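Local coordinates for protein omega transaminase (PDB 5LHA) that probably transfers amino groups between amines and carbonyl compounds using a pyridoxal phosphate cofactor, held here in its aminated form, pyridoxamine phosphate, at residues Leu37-Ala40 with Tyr46-Asp49; Gly61-Asn66 with Leu422-Gly427; Arg211-Gln216 with Arg251-Arg256; Asp245-Leu250 with Ile259-Asp264; Asp313-Gly318 with His323-Gly328. All coordinates share one frame; numbering follows the deposited sequence.

Contact 1: residues Leu37-Ala40 with Tyr46-Asp49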
# COMPACT_ATOMS: atom_id res chain seq x y z
N LEU A 37 -14.82 -18.93 32.49
CA LEU A 37 -15.82 -18.44 33.43
C LEU A 37 -17.14 -18.31 32.67
O LEU A 37 -17.29 -17.43 31.83
CB LEU A 37 -15.39 -17.11 34.03
CG LEU A 37 -16.36 -16.37 34.95
CD1 LEU A 37 -16.70 -17.19 36.17
CD2 LEU A 37 -15.75 -15.04 35.36
N VAL A 38 -18.10 -19.19 32.97
CA VAL A 38 -19.35 -19.27 32.21
C VAL A 38 -20.44 -18.52 32.96
O VAL A 38 -20.98 -19.00 33.97
CB VAL A 38 -19.76 -20.72 31.95
CG1 VAL A 38 -20.91 -20.78 30.95
CG2 VAL A 38 -18.56 -21.53 31.47
N ILE A 39 -20.81 -17.35 32.44
CA ILE A 39 -21.84 -16.50 33.03
C ILE A 39 -23.21 -16.97 32.57
O ILE A 39 -23.46 -17.06 31.36
CB ILE A 39 -21.60 -15.04 32.65
CG1 ILE A 39 -20.25 -14.55 33.18
CG2 ILE A 39 -22.76 -14.16 33.13
CD1 ILE A 39 -20.07 -14.62 34.68
N ALA A 40 -24.10 -17.26 33.52
CA ALA A 40 -25.42 -17.77 33.19
C ALA A 40 -26.49 -16.69 33.11
O ALA A 40 -27.30 -16.70 32.18
CB ALA A 40 -25.86 -18.81 34.23
N TYR A 46 -25.51 -7.06 38.62
CA TYR A 46 -24.94 -8.31 39.10
C TYR A 46 -25.07 -9.39 38.04
O TYR A 46 -26.00 -9.37 37.22
CB TYR A 46 -25.62 -8.78 40.41
CG TYR A 46 -25.25 -7.96 41.62
CD1 TYR A 46 -25.88 -6.76 41.90
CD2 TYR A 46 -24.25 -8.39 42.49
CE1 TYR A 46 -25.54 -6.01 43.02
CE2 TYR A 46 -23.90 -7.65 43.60
CZ TYR A 46 -24.54 -6.46 43.87
OH TYR A 46 -24.19 -5.72 44.98
N ILE A 47 -24.10 -10.31 38.03
CA ILE A 47 -24.14 -11.48 37.16
C ILE A 47 -23.81 -12.72 37.98
O ILE A 47 -23.15 -12.65 39.02
CB ILE A 47 -23.18 -11.37 35.95
CG1 ILE A 47 -21.73 -11.24 36.43
CG2 ILE A 47 -23.56 -10.19 35.09
CD1 ILE A 47 -20.75 -10.81 35.37
N THR A 48 -24.29 -13.87 37.50
CA THR A 48 -24.14 -15.14 38.18
C THR A 48 -23.65 -16.19 37.19
O THR A 48 -24.17 -16.29 36.08
CB THR A 48 -25.47 -15.56 38.81
OG1 THR A 48 -26.03 -14.44 39.52
CG2 THR A 48 -25.30 -16.72 39.80
N ASP A 49 -22.65 -16.97 37.60
CA ASP A 49 -22.09 -17.97 36.70
C ASP A 49 -22.89 -19.27 36.79
O ASP A 49 -23.87 -19.37 37.53
CB ASP A 49 -20.60 -18.16 36.97
CG ASP A 49 -20.31 -18.70 38.36
OD1 ASP A 49 -21.22 -19.20 39.03
OD2 ASP A 49 -19.14 -18.62 38.78
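A beta hairpin brings I39 and A40 of strand 37-43 against I47, T48 and D49 of the returning strand 46-49. The twist is strong: the two short segments make 118° between their directions, far from flat antiparallel. I39 and D49 form a non-hydrogen-bonded antiparallel pair with CA atoms 4.0 Å apart, and their side chains diverge. Next to it, the amide A40 N donates to T48 O at 2.7 Å. V38 O comes 3.1 Å from D49 CA.

The apolar part is carried by I39 and I47, whose side chains cross obliquely. With chi1 at -62°, I39 CG1 lies beside its own backbone N and carries CD1 to I47 CD1 at 3.9 Å, while the other branch, I39 CG2, runs to I47 CB at 4.0 Å. The same I39 CD1 also reaches D49 CB at 4.2 Å. At the other end, the L37 and D49 side chains cross at about a right angle, L37 CD1 coming 3.8 Å from D49 OD2, whereas D49 OD1 is taken by the backbone N of Q53. Replacing I39 with an alanine would probably open a gap beside I47 CD1 and remove the packing that I39 offers to L85 of the second subunit.

L37 and V38 also pair in parallel with a strand of that second subunit, which carries the sheet across the interface. Chemically, a short N-H...O hydrogen bond joins the two backbones here, with T48 also bonded to R41 and V38 to I50, and branched hydrocarbon, not charge, ties the hairpin's side chains together.

Contact 2: residues Gly61-Asn66 with Leu422-Gly427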
# COMPACT_ATOMS: atom_id res chain seq x y z
N GLY A 61 -20.37 -5.70 31.29
CA GLY A 61 -20.33 -6.44 30.04
C GLY A 61 -18.98 -6.24 29.38
O GLY A 61 -18.03 -6.97 29.65
N LEU A 62 -18.90 -5.22 28.52
CA LEU A 62 -17.65 -4.71 27.93
C LEU A 62 -17.87 -3.20 27.82
O LEU A 62 -18.04 -2.67 26.72
CB LEU A 62 -17.34 -5.34 26.57
CG LEU A 62 -16.47 -6.60 26.57
CD1 LEU A 62 -16.33 -7.14 25.15
CD2 LEU A 62 -15.10 -6.34 27.18
N TRP A 63 -17.79 -2.52 28.97
CA TRP A 63 -18.34 -1.18 29.18
C TRP A 63 -19.51 -0.85 28.26
O TRP A 63 -19.46 0.13 27.50
CB TRP A 63 -17.27 -0.07 29.02
CG TRP A 63 -15.95 -0.38 28.35
CD1 TRP A 63 -15.72 -1.19 27.27
CD2 TRP A 63 -14.68 0.19 28.70
NE1 TRP A 63 -14.38 -1.19 26.95
CE2 TRP A 63 -13.73 -0.35 27.81
CE3 TRP A 63 -14.27 1.09 29.68
CZ2 TRP A 63 -12.38 -0.01 27.88
CZ3 TRP A 63 -12.93 1.42 29.75
CH2 TRP A 63 -12.00 0.86 28.86
N ASN A 64 -20.59 -1.64 28.34
CA ASN A 64 -21.74 -1.36 27.49
C ASN A 64 -23.10 -1.63 28.14
O ASN A 64 -24.11 -1.08 27.70
CB ASN A 64 -21.63 -2.14 26.18
CG ASN A 64 -21.57 -3.65 26.37
OD1 ASN A 64 -21.06 -4.15 27.37
ND2 ASN A 64 -22.07 -4.39 25.38
N VAL A 65 -23.15 -2.43 29.20
CA VAL A 65 -24.44 -2.69 29.85
C VAL A 65 -24.66 -1.56 30.85
O VAL A 65 -24.65 -1.78 32.07
CB VAL A 65 -24.46 -4.08 30.51
CG1 VAL A 65 -25.86 -4.43 31.01
CG2 VAL A 65 -23.98 -5.13 29.53
N ASN A 66 -24.86 -0.35 30.33
CA ASN A 66 -24.77 0.87 31.13
C ASN A 66 -26.03 1.16 31.92
O ASN A 66 -25.99 1.97 32.86
CB ASN A 66 -24.44 2.05 30.22
CG ASN A 66 -23.04 1.95 29.62
OD1 ASN A 66 -22.32 0.98 29.88
ND2 ASN A 66 -22.66 2.93 28.83
N LEU A 422 -16.31 -8.80 39.50
CA LEU A 422 -15.61 -9.09 38.25
C LEU A 422 -15.00 -7.81 37.69
O LEU A 422 -15.72 -6.83 37.48
CB LEU A 422 -16.53 -9.73 37.22
CG LEU A 422 -15.81 -10.16 35.93
CD1 LEU A 422 -14.69 -11.16 36.22
CD2 LEU A 422 -16.77 -10.70 34.90
N VAL A 423 -13.68 -7.81 37.50
CA VAL A 423 -12.95 -6.72 36.88
C VAL A 423 -12.13 -7.30 35.73
O VAL A 423 -12.04 -8.52 35.55
CB VAL A 423 -12.06 -5.95 37.87
CG1 VAL A 423 -12.92 -5.35 38.97
CG2 VAL A 423 -11.02 -6.87 38.46
N ARG A 424 -11.50 -6.42 34.96
CA ARG A 424 -10.93 -6.79 33.66
C ARG A 424 -9.43 -6.52 33.56
O ARG A 424 -9.01 -5.35 33.54
CB ARG A 424 -11.67 -6.05 32.55
CG ARG A 424 -11.37 -6.53 31.15
CD ARG A 424 -11.95 -5.57 30.12
NE ARG A 424 -11.49 -5.86 28.76
CZ ARG A 424 -11.74 -5.09 27.71
NH1 ARG A 424 -12.44 -3.97 27.84
NH2 ARG A 424 -11.26 -5.42 26.51
N PRO A 425 -8.58 -7.55 33.48
CA PRO A 425 -7.17 -7.32 33.18
C PRO A 425 -6.95 -7.17 31.67
O PRO A 425 -7.43 -7.99 30.88
CB PRO A 425 -6.47 -8.57 33.73
CG PRO A 425 -7.50 -9.63 33.65
CD PRO A 425 -8.84 -8.95 33.85
N ILE A 426 -6.28 -6.09 31.29
CA ILE A 426 -5.76 -5.88 29.94
C ILE A 426 -4.28 -5.53 30.09
O ILE A 426 -3.95 -4.44 30.57
CB ILE A 426 -6.49 -4.77 29.19
CG1 ILE A 426 -8.00 -5.00 29.19
CG2 ILE A 426 -5.99 -4.68 27.77
CD1 ILE A 426 -8.75 -3.86 28.60
N GLY A 427 -3.41 -6.44 29.66
CA GLY A 427 -1.99 -6.22 29.85
C GLY A 427 -1.64 -6.11 31.33
O GLY A 427 -1.94 -7.00 32.13
O HOH W 1 -13.64 -3.33 24.81
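A water oxygen bridges W63 and R424: it accepts from W63 NE1 at 3.1 Å, in the plane of the indole at its edge, and more weakly from R424 NH1 at 3.3 Å. It also lies close to N4A of the bound PMP, so the bridge reaches toward the cofactor.

The two donors come within 3.5 Å of each other, R424 NH1 to W63 NE1, without a bond between them. The indole nitrogen stands at the guanidinium edge, and the two planes are turned 82° apart. Hydrocarbon sandwiches the guanidinium and limits its freedom to tilt: L62 CD2 sits over the centre of one face, 3.6 Å from R424 CZ, and I426 CD1 covers the opposite face. R424 gets there on an extended chain, with CG anti to the backbone N (chi1 -169°). On the other segment, L62 N donates to N64 OD1 at 2.7 Å, from a position tilted out of the amide plane, and ties the two ends of this turn together.

W63 also packs on K293 of the PMP pocket, and L62 O accepts from K293 NZ. The weakly bonded helical turn 60-63 meets strand 421-426 through these side chains; strand 429-432 lies against W63 and I426, and F91 of the second subunit packs on L62.

Contact 3: residues Arg211-Gln216 with Arg251-Arg256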
# COMPACT_ATOMS: atom_id res chain seq x y z
N ARG A 211 2.62 20.37 19.46
CA ARG A 211 3.77 20.71 18.62
C ARG A 211 4.18 19.54 17.74
O ARG A 211 4.48 19.71 16.56
CB ARG A 211 4.93 21.19 19.49
CG ARG A 211 6.24 21.27 18.75
CD ARG A 211 7.35 21.80 19.64
NE ARG A 211 8.66 21.34 19.20
CZ ARG A 211 9.80 21.65 19.81
NH1 ARG A 211 9.79 22.43 20.88
NH2 ARG A 211 10.95 21.19 19.33
N GLN A 212 4.18 18.32 18.31
CA GLN A 212 4.44 17.13 17.51
C GLN A 212 3.40 16.98 16.40
O GLN A 212 3.73 16.56 15.29
CB GLN A 212 4.44 15.88 18.41
CG GLN A 212 4.68 14.57 17.67
CD GLN A 212 4.51 13.34 18.56
OE1 GLN A 212 3.39 12.87 18.79
NE2 GLN A 212 5.62 12.82 19.07
N LEU A 213 2.14 17.29 16.71
CA LEU A 213 1.09 17.17 15.71
C LEU A 213 1.28 18.15 14.54
O LEU A 213 1.13 17.78 13.37
CB LEU A 213 -0.28 17.35 16.38
CG LEU A 213 -1.51 17.52 15.50
CD1 LEU A 213 -1.74 16.30 14.65
CD2 LEU A 213 -2.72 17.77 16.39
N GLU A 214 1.62 19.41 14.85
CA GLU A 214 1.88 20.37 13.78
C GLU A 214 3.05 19.94 12.91
O GLU A 214 3.01 20.09 11.68
CB GLU A 214 2.16 21.76 14.34
CG GLU A 214 0.98 22.40 14.98
CD GLU A 214 1.34 23.67 15.73
OE1 GLU A 214 2.54 23.90 16.01
OE2 GLU A 214 0.41 24.43 16.04
N GLU A 215 4.11 19.42 13.53
CA GLU A 215 5.28 19.00 12.77
C GLU A 215 4.94 17.86 11.83
O GLU A 215 5.35 17.86 10.67
CB GLU A 215 6.40 18.62 13.73
CG GLU A 215 7.02 19.82 14.43
CD GLU A 215 7.82 19.45 15.66
OE1 GLU A 215 7.82 18.26 16.03
OE2 GLU A 215 8.45 20.35 16.26
N GLN A 216 4.14 16.89 12.31
CA GLN A 216 3.74 15.77 11.47
C GLN A 216 2.87 16.24 10.30
O GLN A 216 2.99 15.72 9.19
CB GLN A 216 3.00 14.73 12.30
CG GLN A 216 3.89 13.96 13.27
CD GLN A 216 5.24 13.62 12.67
OE1 GLN A 216 6.27 14.12 13.12
NE2 GLN A 216 5.24 12.77 11.66
N ARG A 251 -8.87 20.32 18.23
CA ARG A 251 -9.85 20.98 17.37
C ARG A 251 -9.23 22.16 16.62
O ARG A 251 -9.48 22.34 15.42
CB ARG A 251 -11.04 21.44 18.22
CG ARG A 251 -12.18 22.17 17.49
CD ARG A 251 -13.02 21.26 16.60
NE ARG A 251 -12.48 21.13 15.25
CZ ARG A 251 -13.03 20.37 14.32
NH1 ARG A 251 -14.13 19.68 14.59
NH2 ARG A 251 -12.50 20.29 13.11
N GLU A 252 -8.45 22.98 17.32
CA GLU A 252 -7.88 24.17 16.68
C GLU A 252 -6.90 23.79 15.59
O GLU A 252 -6.92 24.38 14.50
CB GLU A 252 -7.18 25.03 17.73
CG GLU A 252 -8.10 25.68 18.73
CD GLU A 252 -7.33 26.20 19.93
OE1 GLU A 252 -6.09 26.05 19.96
OE2 GLU A 252 -7.98 26.75 20.84
N VAL A 253 -6.03 22.81 15.85
CA VAL A 253 -5.01 22.44 14.88
C VAL A 253 -5.65 21.84 13.63
O VAL A 253 -5.23 22.14 12.50
CB VAL A 253 -3.99 21.48 15.52
CG1 VAL A 253 -3.01 20.97 14.48
CG2 VAL A 253 -3.23 22.19 16.63
N CYS A 254 -6.67 21.00 13.81
CA CYS A 254 -7.38 20.44 12.67
C CYS A 254 -8.03 21.53 11.83
O CYS A 254 -8.08 21.45 10.60
CB CYS A 254 -8.43 19.43 13.14
SG CYS A 254 -7.78 17.87 13.78
N ASP A 255 -8.53 22.58 12.49
CA ASP A 255 -9.18 23.68 11.78
C ASP A 255 -8.19 24.45 10.92
O ASP A 255 -8.53 24.88 9.81
CB ASP A 255 -9.86 24.62 12.76
CG ASP A 255 -11.15 24.06 13.32
OD1 ASP A 255 -11.81 23.26 12.63
OD2 ASP A 255 -11.51 24.44 14.46
N ARG A 256 -6.95 24.63 11.40
CA ARG A 256 -5.91 25.29 10.61
C ARG A 256 -5.74 24.64 9.25
O ARG A 256 -5.31 25.30 8.30
CB ARG A 256 -4.59 25.26 11.38
CG ARG A 256 -3.84 26.58 11.43
CD ARG A 256 -2.77 26.55 12.51
NE ARG A 256 -3.39 26.34 13.82
CZ ARG A 256 -2.73 25.97 14.92
NH1 ARG A 256 -1.42 25.77 14.88
NH2 ARG A 256 -3.39 25.81 16.06
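L213 and V253 meet where helices 202-220 and 246-256 run side by side in the alpha/beta domain of this fold type I enzyme. The short helical segments are nearly parallel, 17° between directions, with their axes 10.8 Å apart.

Both side chains take the anti first torsion: L213 sets CG anti to its backbone N (chi1 169°), and V253 does the same with CG1. They slide past each other in opposite directions, with L213 CD2 3.7 Å from V253 CG1. V253 also packs on I210 and I217 of the first helix, and L213 rests on L187 of strand 184-187.

Nearer solvent, E214 and R256 form a salt bridge between the helices. E214 keeps CG beside its backbone N and stretches out beyond it, while R256 leaves its helix on an unstaggered first torsion and bends at chi3 to turn the guanidinium back. R211 NH1, on the first helix, forms a salt bridge with D198 of the third subunit.

Carboxylate and guanidinium planes of the E214-R256 pair stand 73° apart, and R256 NH1 meets E214 OE2 on the anti side, tilted well out of the carboxylate plane, at 2.5 Å, a modelled length too short to be relied on.

Contact 4: residues Asp245-Leu250 with Ile259-Asp264. With PMP (4'-deoxy-4'-aminopyridoxal-5'-phosphate), chain E.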
# COMPACT_ATOMS: atom_id res chain seq x y z
N ASP A 245 -6.90 20.79 28.26
CA ASP A 245 -6.69 21.64 27.10
C ASP A 245 -6.27 20.87 25.85
O ASP A 245 -6.10 21.48 24.79
CB ASP A 245 -5.66 22.73 27.43
CG ASP A 245 -4.40 22.16 28.04
OD1 ASP A 245 -4.43 21.02 28.54
OD2 ASP A 245 -3.36 22.86 28.02
N TYR A 246 -6.08 19.55 25.93
CA TYR A 246 -5.61 18.80 24.77
C TYR A 246 -6.64 18.77 23.64
O TYR A 246 -6.31 19.08 22.49
CB TYR A 246 -5.21 17.38 25.17
CG TYR A 246 -4.76 16.56 23.98
CD1 TYR A 246 -3.55 16.83 23.33
CD2 TYR A 246 -5.53 15.51 23.50
CE1 TYR A 246 -3.14 16.09 22.25
CE2 TYR A 246 -5.12 14.75 22.41
CZ TYR A 246 -3.92 15.05 21.79
OH TYR A 246 -3.51 14.30 20.71
N TRP A 247 -7.87 18.33 23.94
CA TRP A 247 -8.86 18.21 22.88
C TRP A 247 -9.25 19.56 22.27
O TRP A 247 -9.43 19.65 21.05
CB TRP A 247 -10.11 17.46 23.38
CG TRP A 247 -9.99 15.98 23.14
CD1 TRP A 247 -9.29 15.07 23.89
CD2 TRP A 247 -10.54 15.24 22.04
NE1 TRP A 247 -9.39 13.82 23.34
CE2 TRP A 247 -10.15 13.89 22.20
CE3 TRP A 247 -11.34 15.58 20.94
CZ2 TRP A 247 -10.54 12.89 21.31
CZ3 TRP A 247 -11.72 14.59 20.06
CH2 TRP A 247 -11.32 13.26 20.25
N PRO A 248 -9.39 20.64 23.06
CA PRO A 248 -9.58 21.96 22.44
C PRO A 248 -8.45 22.36 21.49
O PRO A 248 -8.71 22.95 20.44
CB PRO A 248 -9.68 22.90 23.64
CG PRO A 248 -10.27 22.04 24.71
CD PRO A 248 -9.65 20.69 24.52
N ARG A 249 -7.20 22.08 21.84
CA ARG A 249 -6.10 22.40 20.94
C ARG A 249 -5.98 21.39 19.80
O ARG A 249 -5.32 21.69 18.80
CB ARG A 249 -4.78 22.49 21.71
CG ARG A 249 -4.76 23.60 22.74
CD ARG A 249 -3.37 23.78 23.32
NE ARG A 249 -2.39 24.05 22.27
CZ ARG A 249 -1.13 24.41 22.49
NH1 ARG A 249 -0.68 24.56 23.73
NH2 ARG A 249 -0.31 24.63 21.46
N LEU A 250 -6.58 20.21 19.96
CA LEU A 250 -6.75 19.30 18.83
C LEU A 250 -7.68 19.89 17.79
O LEU A 250 -7.34 19.98 16.60
CB LEU A 250 -7.29 17.97 19.34
CG LEU A 250 -6.89 16.69 18.61
CD1 LEU A 250 -5.38 16.60 18.54
CD2 LEU A 250 -7.48 15.50 19.35
N ILE A 259 -8.66 19.59 8.46
CA ILE A 259 -8.68 18.16 8.70
C ILE A 259 -9.90 17.80 9.53
O ILE A 259 -10.25 18.50 10.49
CB ILE A 259 -7.38 17.74 9.41
CG1 ILE A 259 -6.19 17.97 8.46
CG2 ILE A 259 -7.46 16.30 9.94
CD1 ILE A 259 -4.85 17.96 9.14
N LEU A 260 -10.57 16.72 9.15
CA LEU A 260 -11.75 16.28 9.88
C LEU A 260 -11.35 15.64 11.20
O LEU A 260 -10.43 14.81 11.25
CB LEU A 260 -12.55 15.28 9.05
CG LEU A 260 -13.02 15.72 7.66
CD1 LEU A 260 -13.62 14.52 6.95
CD2 LEU A 260 -14.03 16.85 7.77
N LEU A 261 -12.06 15.99 12.26
CA LEU A 261 -11.80 15.45 13.59
C LEU A 261 -12.89 14.43 13.90
O LEU A 261 -14.06 14.79 14.02
CB LEU A 261 -11.73 16.56 14.63
CG LEU A 261 -11.48 16.10 16.07
CD1 LEU A 261 -10.20 15.27 16.17
CD2 LEU A 261 -11.41 17.30 16.99
N ILE A 262 -12.48 13.17 14.01
CA ILE A 262 -13.37 12.06 14.34
C ILE A 262 -13.23 11.74 15.82
O ILE A 262 -12.15 11.34 16.27
CB ILE A 262 -13.07 10.81 13.50
CG1 ILE A 262 -13.18 11.11 12.01
CG2 ILE A 262 -13.98 9.68 13.90
CD1 ILE A 262 -12.60 10.04 11.15
N ALA A 263 -14.31 11.90 16.56
CA ALA A 263 -14.36 11.47 17.95
C ALA A 263 -14.85 10.03 18.00
O ALA A 263 -15.96 9.73 17.55
CB ALA A 263 -15.27 12.38 18.78
N ASP A 264 -14.01 9.14 18.51
CA ASP A 264 -14.43 7.76 18.75
C ASP A 264 -15.13 7.75 20.11
O ASP A 264 -14.48 7.72 21.16
CB ASP A 264 -13.25 6.81 18.69
CG ASP A 264 -13.66 5.35 18.76
OD1 ASP A 264 -14.77 5.04 19.27
OD2 ASP A 264 -12.89 4.52 18.25
N1 PMP E . -13.51 1.94 19.37
C2 PMP E . -13.57 1.96 20.75
C2A PMP E . -13.11 3.16 21.53
C3 PMP E . -13.71 0.75 21.41
O3 PMP E . -13.42 0.66 22.75
C4 PMP E . -14.14 -0.37 20.71
C4A PMP E . -14.36 -1.67 21.46
N4A PMP E . -13.92 -1.56 22.83
C5 PMP E . -14.34 -0.30 19.33
C6 PMP E . -14.02 0.88 18.67
C5A PMP E . -14.91 -1.51 18.59
O4P PMP E . -16.19 -1.84 19.09
P PMP E . -16.93 -3.24 18.74
O1P PMP E . -16.38 -4.27 19.71
O2P PMP E . -18.41 -3.07 18.97
O3P PMP E . -16.66 -3.70 17.32
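The benzo end of W247 is the bump here, set down on strand 260-264 between L261 and A263. Its CZ3 lies 4.1 Å from L261 CD2, and its CH2 lies 4.3 Å from A263 CB, where the small alanine admits the wide indole. L250, one turn further on, packs against the ring: L250 CD2 lies over the centre of one indole face and also meets L261 CD1 at 4.2 Å. L261 is therefore forked between two knobs, one methyl toward the tryptophan and the other toward the leucine, with its CG anti to the backbone N (chi1 179°).

This is the helix-to-strand face of the beta-alpha-beta unit formed by strand 225-230, helix 246-256 and strand 260-264; W247 also packs on A230 and L250 on L228 of the first strand. W282 stacks on the W247 ring.

At the C-terminal end of the strand, D264 enters the PMP pocket, its OD2 2.9 Å from the pyridine N1 of PMP; as in other fold type I PLP enzymes, an aspartate faces this nitrogen. H158 ND1 hydrogen-bonds to the same OD2, while OD1 is held by V266 N. With an alanine here, the pyridine nitrogen is likely to lose its carboxylate neighbour and H158 its acceptor.

Contact 5: residues Asp313-Gly318 with His323-Gly328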
# COMPACT_ATOMS: atom_id res chain seq x y z
N ASP A 313 -23.50 18.24 3.70
CA ASP A 313 -23.75 19.13 2.57
C ASP A 313 -22.83 18.83 1.40
O ASP A 313 -23.25 18.89 0.24
CB ASP A 313 -23.57 20.58 3.01
CG ASP A 313 -24.68 21.05 3.91
OD1 ASP A 313 -25.74 20.39 3.94
OD2 ASP A 313 -24.47 22.06 4.61
N ALA A 314 -21.55 18.56 1.68
CA ALA A 314 -20.60 18.30 0.61
C ALA A 314 -20.93 17.02 -0.13
O ALA A 314 -20.84 16.96 -1.37
CB ALA A 314 -19.18 18.22 1.17
N ILE A 315 -21.29 15.97 0.61
CA ILE A 315 -21.56 14.68 -0.01
C ILE A 315 -22.87 14.73 -0.77
O ILE A 315 -22.96 14.25 -1.91
CB ILE A 315 -21.54 13.57 1.06
CG1 ILE A 315 -20.12 13.45 1.63
CG2 ILE A 315 -21.97 12.24 0.47
CD1 ILE A 315 -19.95 12.39 2.66
N GLU A 316 -23.92 15.31 -0.16
CA GLU A 316 -25.20 15.40 -0.85
C GLU A 316 -25.18 16.36 -2.04
O GLU A 316 -26.01 16.21 -2.94
CB GLU A 316 -26.31 15.77 0.13
CG GLU A 316 -26.58 14.72 1.19
CD GLU A 316 -27.77 15.06 2.06
OE1 GLU A 316 -28.25 16.21 1.97
OE2 GLU A 316 -28.24 14.17 2.80
N ASN A 317 -24.27 17.34 -2.07
CA ASN A 317 -24.08 18.18 -3.24
C ASN A 317 -22.92 17.73 -4.11
O ASN A 317 -22.54 18.46 -5.03
CB ASN A 317 -23.86 19.65 -2.87
CG ASN A 317 -25.14 20.37 -2.49
OD1 ASN A 317 -26.22 20.07 -3.00
ND2 ASN A 317 -25.01 21.38 -1.64
N GLY A 318 -22.34 16.56 -3.85
CA GLY A 318 -21.21 16.13 -4.64
C GLY A 318 -21.60 15.90 -6.09
O GLY A 318 -22.73 15.50 -6.40
N HIS A 323 -21.82 11.82 -5.13
CA HIS A 323 -22.98 11.84 -4.24
C HIS A 323 -23.62 10.47 -4.09
O HIS A 323 -24.67 10.36 -3.43
CB HIS A 323 -24.03 12.85 -4.73
CG HIS A 323 -24.58 12.57 -6.09
ND1 HIS A 323 -24.49 13.47 -7.13
CD2 HIS A 323 -25.20 11.47 -6.60
CE1 HIS A 323 -25.06 12.95 -8.21
NE2 HIS A 323 -25.49 11.74 -7.91
N MET A 324 -23.04 9.44 -4.71
CA MET A 324 -23.47 8.06 -4.52
C MET A 324 -22.83 7.48 -3.26
O MET A 324 -21.61 7.39 -3.16
CB MET A 324 -23.08 7.22 -5.74
CG MET A 324 -23.69 7.69 -7.04
SD MET A 324 -25.48 7.59 -7.05
CE MET A 324 -25.71 5.82 -7.22
N ILE A 325 -23.66 7.09 -2.30
CA ILE A 325 -23.18 6.52 -1.04
C ILE A 325 -23.32 5.01 -1.17
O ILE A 325 -24.38 4.43 -0.90
CB ILE A 325 -23.94 7.09 0.16
CG1 ILE A 325 -23.70 8.60 0.26
CG2 ILE A 325 -23.51 6.38 1.45
CD1 ILE A 325 -24.46 9.24 1.39
N MET A 326 -22.24 4.35 -1.59
CA MET A 326 -22.24 2.91 -1.83
C MET A 326 -21.70 2.13 -0.63
O MET A 326 -21.00 1.12 -0.79
CB MET A 326 -21.43 2.58 -3.08
CG MET A 326 -22.04 3.10 -4.37
SD MET A 326 -23.78 2.67 -4.55
CE MET A 326 -24.54 4.26 -4.28
N HIS A 327 -22.02 2.58 0.58
CA HIS A 327 -21.52 1.96 1.80
C HIS A 327 -22.67 1.75 2.77
O HIS A 327 -23.50 2.66 2.97
CB HIS A 327 -20.44 2.82 2.45
CG HIS A 327 -19.91 2.26 3.73
ND1 HIS A 327 -19.01 1.22 3.76
CD2 HIS A 327 -20.19 2.56 5.02
CE1 HIS A 327 -18.74 0.91 5.02
NE2 HIS A 327 -19.45 1.71 5.80
N GLY A 328 -22.73 0.57 3.37
CA GLY A 328 -23.77 0.27 4.34
C GLY A 328 -24.00 -1.22 4.47
O GLY A 328 -23.43 -2.02 3.73
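This is a helix end meeting a short strand: the end of helix 309-316 and the turn after it (I315, G318) meet H323, just before strand 324-325, and I325 on that strand, across a tight loop. The main polar link is H323 ND1 donating to G318 O at 2.8 Å with an angle of 150° at the hydrogen. The oxygen lies at the ring's edge, in its plane, though the donor is tilted from the G318 carbonyl plane. With the first torsion at 61° the ring sits between its own N and carbonyl carbon, and ND1 is the atom of its edge that meets G318 O.

I315 O gathers several contacts. G318 N donates to it at 3.1 Å, and H323 CA approaches at 3.4 Å as a CA-H...O contact, with H323 CB alongside at 3.3 Å. Glycine suits position 318, since a beta carbon there would be crowded by I315 O and would point at the H323 backbone. The I315 and I325 side chains cross at about a right angle, I315 CG2 4.0 Å from I325 CD1, and both lie on Q137 of helix 124-141.

M324 and I325 pair antiparallel with a strand of the second subunit. The bond requires a proton on ND1 of H323, and it ties the carbonyl just past the helix to the residue leading into the strand that pairs with the second subunit.

In the fold
Contacts 1 and 2 share one sheet and touch through L422, whose CD2 lies 4.0 Å from I47 CD1; their centres are 14 Å apart. Contacts 3 and 4 share helix 246-256, interlock along the chain and are only 9 Å apart at their centres, joined where L213 CD2 meets L250 CD1 at 3.6 Å. PMP lies between these two pairs: W63 of contact 2 comes within about 4 Å of a bound PMP, and D264 of contact 4 enters its pocket. Contact 5 stands apart, with its nearest atoms about 8 Å from contact 4 and I325 about 13 Å from a PMP. Contacts 1, 2 and 5 all reach the second subunit.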